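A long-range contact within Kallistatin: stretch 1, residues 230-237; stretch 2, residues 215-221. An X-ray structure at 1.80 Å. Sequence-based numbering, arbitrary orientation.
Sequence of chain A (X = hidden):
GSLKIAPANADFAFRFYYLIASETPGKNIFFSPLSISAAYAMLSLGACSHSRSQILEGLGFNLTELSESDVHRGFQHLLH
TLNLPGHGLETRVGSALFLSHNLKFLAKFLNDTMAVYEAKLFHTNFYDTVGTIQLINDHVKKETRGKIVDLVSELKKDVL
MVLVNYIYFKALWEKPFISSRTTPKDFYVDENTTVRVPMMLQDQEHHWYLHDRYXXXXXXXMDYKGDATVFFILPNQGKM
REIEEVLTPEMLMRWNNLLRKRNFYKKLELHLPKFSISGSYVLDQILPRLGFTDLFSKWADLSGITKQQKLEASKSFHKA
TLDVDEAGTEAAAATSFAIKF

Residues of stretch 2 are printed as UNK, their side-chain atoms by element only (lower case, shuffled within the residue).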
# COMPACT_ATOMS: atom_id res chain seq x y z
N VAL A 230 -2.68 -0.37 -13.45
CA VAL A 230 -2.88 0.85 -12.66
C VAL A 230 -4.07 1.59 -13.22
O VAL A 230 -4.18 1.77 -14.44
CB VAL A 230 -1.59 1.73 -12.61
CG1 VAL A 230 -1.11 2.16 -13.98
CG2 VAL A 230 -1.79 2.97 -11.73
N PHE A 231 -4.92 2.08 -12.32
CA PHE A 231 -5.95 3.03 -12.64
C PHE A 231 -5.49 4.43 -12.25
O PHE A 231 -5.13 4.67 -11.07
CB PHE A 231 -7.24 2.69 -11.90
CG PHE A 231 -7.79 1.34 -12.21
CD1 PHE A 231 -7.27 0.22 -11.62
CD2 PHE A 231 -8.84 1.20 -13.11
CE1 PHE A 231 -7.76 -1.04 -11.90
CE2 PHE A 231 -9.37 -0.06 -13.39
CZ PHE A 231 -8.80 -1.18 -12.81
N PHE A 232 -5.52 5.34 -13.23
CA PHE A 232 -5.35 6.73 -13.02
C PHE A 232 -6.73 7.38 -13.18
O PHE A 232 -7.32 7.35 -14.27
CB PHE A 232 -4.35 7.33 -14.02
CG PHE A 232 -2.92 6.89 -13.84
CD1 PHE A 232 -2.19 7.24 -12.73
CD2 PHE A 232 -2.28 6.11 -14.80
CE1 PHE A 232 -0.85 6.87 -12.59
CE2 PHE A 232 -0.97 5.73 -14.67
CZ PHE A 232 -0.26 6.09 -13.55
N ILE A 233 -7.23 7.95 -12.09
CA ILE A 233 -8.56 8.52 -12.02
C ILE A 233 -8.40 10.01 -11.94
O ILE A 233 -7.72 10.54 -11.06
CB ILE A 233 -9.34 7.98 -10.82
CG1 ILE A 233 -9.47 6.46 -10.97
CG2 ILE A 233 -10.72 8.61 -10.76
CD1 ILE A 233 -9.24 5.72 -9.68
N LEU A 234 -9.01 10.68 -12.91
CA LEU A 234 -8.83 12.11 -13.12
C LEU A 234 -10.14 12.84 -12.85
O LEU A 234 -10.98 12.93 -13.75
CB LEU A 234 -8.39 12.33 -14.56
CG LEU A 234 -8.03 13.77 -14.93
CD1 LEU A 234 -6.90 14.31 -14.06
CD2 LEU A 234 -7.66 13.84 -16.40
N PRO A 235 -10.34 13.37 -11.62
CA PRO A 235 -11.54 14.14 -11.37
C PRO A 235 -11.51 15.42 -12.20
O PRO A 235 -10.43 15.95 -12.51
CB PRO A 235 -11.47 14.43 -9.87
CG PRO A 235 -10.53 13.40 -9.32
CD PRO A 235 -9.52 13.29 -10.40
N ASN A 236 -12.68 15.88 -12.61
CA ASN A 236 -12.79 17.19 -13.26
C ASN A 236 -12.25 18.23 -12.27
O ASN A 236 -12.22 17.99 -11.05
CB ASN A 236 -14.24 17.50 -13.63
CG ASN A 236 -14.84 16.52 -14.62
OD1 ASN A 236 -14.13 15.74 -15.29
ND2 ASN A 236 -16.15 16.56 -14.74
N GLN A 237 -11.79 19.37 -12.79
CA GLN A 237 -11.19 20.38 -11.92
C GLN A 237 -12.10 20.71 -10.72
O GLN A 237 -13.29 20.93 -10.90
CB GLN A 237 -10.79 21.65 -12.70
CG GLN A 237 -11.83 22.32 -13.58
CD GLN A 237 -11.20 23.40 -14.49
OE1 GLN A 237 -11.43 24.61 -14.31
NE2 GLN A 237 -10.38 22.96 -15.44
N UNK A 215 -20.31 10.21 -12.86
CA UNK A 215 -19.42 10.91 -11.93
C UNK A 215 -18.56 11.90 -12.67
O UNK A 215 -18.23 11.68 -13.82
c UNK A 215 -18.06 7.80 -10.03
c UNK A 215 -18.48 9.91 -11.25
c UNK A 215 -19.83 9.38 -9.20
c UNK A 215 -19.14 8.80 -10.44
N UNK A 216 -18.12 12.97 -11.99
CA UNK A 216 -17.29 13.97 -12.65
C UNK A 216 -15.81 13.55 -12.74
O UNK A 216 -14.94 14.15 -12.11
c UNK A 216 -18.51 13.39 -10.63
c UNK A 216 -17.50 15.23 -11.77
c UNK A 216 -17.72 14.66 -10.40
N UNK A 217 -15.52 12.54 -13.56
CA UNK A 217 -14.15 12.07 -13.73
C UNK A 217 -14.00 11.25 -14.98
O UNK A 217 -14.98 10.82 -15.58
s UNK A 217 -14.48 9.61 -12.33
c UNK A 217 -13.70 11.23 -12.50
N UNK A 218 -12.74 11.12 -15.41
CA UNK A 218 -12.33 10.11 -16.37
C UNK A 218 -11.44 9.08 -15.69
O UNK A 218 -10.83 9.36 -14.67
o UNK A 218 -12.41 11.71 -18.21
c UNK A 218 -11.58 10.78 -17.53
N UNK A 219 -11.36 7.90 -16.26
CA UNK A 219 -10.57 6.80 -15.71
C UNK A 219 -9.78 6.17 -16.84
O UNK A 219 -10.34 5.84 -17.89
c UNK A 219 -12.38 6.40 -13.97
c UNK A 219 -10.70 4.59 -14.45
c UNK A 219 -11.49 5.75 -15.05
N UNK A 220 -8.48 6.03 -16.63
CA UNK A 220 -7.54 5.37 -17.54
C UNK A 220 -7.04 4.15 -16.83
O UNK A 220 -6.63 4.25 -15.66
c UNK A 220 -4.05 6.77 -18.64
c UNK A 220 -5.13 5.71 -18.53
c UNK A 220 -6.36 6.31 -17.81
c UNK A 220 -5.49 5.21 -19.93
N UNK A 221 -7.02 2.99 -17.49
CA UNK A 221 -6.32 1.85 -16.93
C UNK A 221 -5.14 1.54 -17.84
O UNK A 221 -5.35 1.37 -19.07
c UNK A 221 -6.72 -0.50 -15.97
n UNK A 221 -9.05 -2.50 -18.76
n UNK A 221 -7.14 -3.37 -19.59
c UNK A 221 -7.53 -1.79 -16.26
c UNK A 221 -7.24 0.64 -16.83
c UNK A 221 -7.78 -2.76 -18.59
n UNK A 221 -7.09 -2.46 -17.47
O HOH W 1 -14.51 13.48 -17.34

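Position 215 carries four side-chain carbons that fork at the second and touch nothing on stretch 1, the pattern of leucine. L215 lies ahead of the strand, where this contact makes no demand on the side chain, so its identity is read from the atoms alone; its carbonyl accepts a hydrogen bond from the backbone N of position 217.

At position 216 three carbons close a ring onto the backbone nitrogen, and the CB lies 3.5 Å from N236 ND2. This is proline. The ring leaves P216 without an N-H to donate, but its carbonyl is free: N236 N donates to P216 O at 2.9 Å, nearly straight.

Position 217 has one carbon and then a sulfur, which lies 4.2 Å from I233 CG2; it is cysteine. C217 faces P235 in a non-hydrogen-bonded pair whose CA atoms lie just 4.1 Å apart, a close pairing that its small side chain fits.

Position 218 has one carbon bearing one oxygen, and its backbone pairs with L234 in both directions, N of 218 to L234 O at 3.0 Å and L234 N to O of 218 at 2.9 Å. It is serine. The hydroxyl suits a polar link at this buried place, because a water 2.9 Å from S218 OG donates to N236 OD1 at 3.1 Å.

Position 219 shows one carbon carrying two more, a fork that packs against I233 and the edge of the F231 ring: valine, a beta-branched shape at home in strands. V219 CG1 lies 4.1 Å from I233 CG1 and 4.1 Å from F231 CD2.

Position 220 again has four carbons forked at the second, and exchanges two backbone hydrogen bonds with F232, N of 220 to F232 O and F232 N to O of 220, each 2.9 Å. It is leucine. Its branched end suits a buried place beside the F232 ring, bringing L220 CD2 to 4.3 Å from F232 CD2.

Position 221 has three carbons, a nitrogen, and a carbon holding two more nitrogens, its aliphatic part covering one face of the F231 ring: arginine. In this CH-pi contact R221 CG stands 3.9 Å from the centroid of the F231 ring, while its guanidinium nitrogens find hydrogen bonds elsewhere in the structure.

The contact is thus an antiparallel strand pair. Paired hydrogen bonds at S218 and L220 alternate with closer non-hydrogen-bonded pairs, and N236 extends the ladder to P216. The backbone hydrogen bonds follow the register; side chains pack chiefly on the face of F231 and I233, with F232 and L220 meeting on the other.

Stretch 2, residues 215-221: LPCSVLR
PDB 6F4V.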